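Side-chain contact in Nadp(h)-dependent ketose reductase (Bemisia argentifolii, PDB 1E3J), which probably reduces fructose to sorbitol with NADPH, as a zinc-dependent member of the alcohol dehydrogenase family: residues H137-P140 / S144-E147. Residues are numbered along the deposited sequence; the frame is centred on the assembly and turned at random.
Sequences HKLP and SLEE. With BO3 (boric acid), chain E.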
loop_
_atom_site.group_PDB
_atom_site.type_symbol
_atom_site.label_atom_id
_atom_site.label_comp_id
_atom_site.label_asym_id
_atom_site.label_seq_id
_atom_site.Cartn_x
_atom_site.Cartn_y
_atom_site.Cartn_z
ATOM N N HIS A 137 -5.985 27.599 1.610
ATOM C CA HIS A 137 -5.161 27.349 0.445
ATOM C C HIS A 137 -5.164 28.523 -0.548
ATOM O O HIS A 137 -6.186 28.873 -1.158
ATOM C CB HIS A 137 -5.665 26.058 -0.200
ATOM C CG HIS A 137 -5.796 24.924 0.773
ATOM N ND1 HIS A 137 -4.802 23.982 0.962
ATOM C CD2 HIS A 137 -6.765 24.627 1.674
ATOM C CE1 HIS A 137 -5.152 23.159 1.938
ATOM N NE2 HIS A 137 -6.340 23.527 2.386
ATOM N N LYS A 138 -3.996 29.119 -0.718
ATOM C CA LYS A 138 -3.855 30.258 -1.588
ATOM C C LYS A 138 -4.272 29.890 -2.978
ATOM O O LYS A 138 -3.916 28.820 -3.459
ATOM C CB LYS A 138 -2.399 30.745 -1.588
ATOM C CG LYS A 138 -2.173 32.021 -2.427
ATOM C CD LYS A 138 -0.792 32.625 -2.119
ATOM C CE LYS A 138 -0.307 33.595 -3.219
ATOM N NZ LYS A 138 -1.162 34.807 -3.390
ATOM N N LEU A 139 -5.004 30.778 -3.633
ATOM C CA LEU A 139 -5.469 30.528 -5.002
ATOM C C LEU A 139 -4.590 31.263 -6.002
ATOM O O LEU A 139 -4.092 32.335 -5.699
ATOM C CB LEU A 139 -6.914 31.023 -5.179
ATOM C CG LEU A 139 -8.001 30.471 -4.248
ATOM C CD1 LEU A 139 -9.356 31.148 -4.547
ATOM C CD2 LEU A 139 -8.120 28.936 -4.474
ATOM N N PRO A 140 -4.381 30.685 -7.196
ATOM C CA PRO A 140 -3.591 31.224 -8.307
ATOM C C PRO A 140 -4.486 32.242 -8.987
ATOM O O PRO A 140 -5.700 32.207 -8.798
ATOM C CB PRO A 140 -3.410 30.023 -9.249
ATOM C CG PRO A 140 -3.794 28.837 -8.431
ATOM C CD PRO A 140 -4.854 29.330 -7.516
ATOM N N SER A 144 -10.871 31.642 -9.624
ATOM C CA SER A 144 -11.726 32.615 -8.957
ATOM C C SER A 144 -12.147 32.170 -7.556
ATOM O O SER A 144 -12.118 30.979 -7.218
ATOM C CB SER A 144 -12.982 32.812 -9.780
ATOM O OG SER A 144 -13.738 31.620 -9.692
ATOM N N LEU A 145 -12.557 33.141 -6.750
ATOM C CA LEU A 145 -12.989 32.861 -5.396
ATOM C C LEU A 145 -14.176 31.938 -5.410
ATOM O O LEU A 145 -14.316 31.102 -4.536
ATOM C CB LEU A 145 -13.323 34.149 -4.682
ATOM C CG LEU A 145 -12.018 34.757 -4.197
ATOM C CD1 LEU A 145 -12.207 36.258 -4.006
ATOM C CD2 LEU A 145 -11.603 34.073 -2.911
ATOM N N GLU A 146 -15.017 32.069 -6.421
ATOM C CA GLU A 146 -16.166 31.199 -6.503
ATOM C C GLU A 146 -15.690 29.749 -6.693
ATOM O O GLU A 146 -16.213 28.845 -6.040
ATOM C CB GLU A 146 -17.102 31.605 -7.648
ATOM C CG GLU A 146 -18.445 30.877 -7.532
ATOM C CD GLU A 146 -19.504 31.347 -8.541
ATOM O OE1 GLU A 146 -19.361 32.470 -9.083
ATOM O OE2 GLU A 146 -20.495 30.602 -8.765
ATOM N N GLU A 147 -14.738 29.536 -7.606
ATOM C CA GLU A 147 -14.171 28.220 -7.822
ATOM C C GLU A 147 -13.550 27.693 -6.516
ATOM O O GLU A 147 -13.705 26.539 -6.186
ATOM C CB GLU A 147 -13.127 28.276 -8.940
ATOM C CG GLU A 147 -13.748 28.398 -10.347
ATOM C CD GLU A 147 -12.723 28.671 -11.438
ATOM O OE1 GLU A 147 -11.893 29.604 -11.292
ATOM O OE2 GLU A 147 -12.740 27.943 -12.455
HETATM B B BO3 E . -12.767 36.993 -7.896
HETATM O O1 BO3 E . -12.157 38.070 -7.348
HETATM O O2 BO3 E . -12.108 36.203 -8.748
HETATM O O3 BO3 E . -14.043 36.713 -7.589
#
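Ser-144 receives the tip of Leu-139 on its backbone: CD1 of the leucine rests 3.8 Å from Ser-144 O, a van der Waals contact with the N-cap residue of helix 145-149. The CB of Ser-144 points away from Leu-139, and its hydroxyl serves the helix instead. With chi1 at 69°, OG sits between the backbone N and the carbonyl carbon and turns back over the helix start, where it accepts from Glu-147 N at 3.1 Å in a nearly straight bond (167°). Leu-145 follows with its CB also directed away from Leu-139, yet its branched end swings back. CG lies anti to the carbonyl carbon, and CD2 comes 4.0 Å from CD1 of Leu-139, the two side chains crossing at about a right angle. The other methyl, CD1, faces boric acid, 3.8 Å from its O1; CA of Ser-144 lies 3.6 Å from O2, and Arg-87 and Arg-350 complete this pocket. The contact thus joins the chain at Leu-139, which continues from strand 136-138 in the GroES-like part of the alcohol dehydrogenase fold, to the short helix reached through a three-residue connection. Strand 87-90, which pairs with 136-138, touches both leucines, while Leu-305 of helix 301-309 also packs on Leu-139. Glu-147 closes the capping box that begins at Ser-144. Its OE1 takes Ser-144 N on the anti lone pair at 2.8 Å and is also met on its anti side, 33° out of the carboxylate plane, by Ser-144 OG at 3.2 Å. Two donors of one residue, its N-H and its hydroxyl, thus grip OE1, and Val-308 of helix 301-309 touches the buried glutamate.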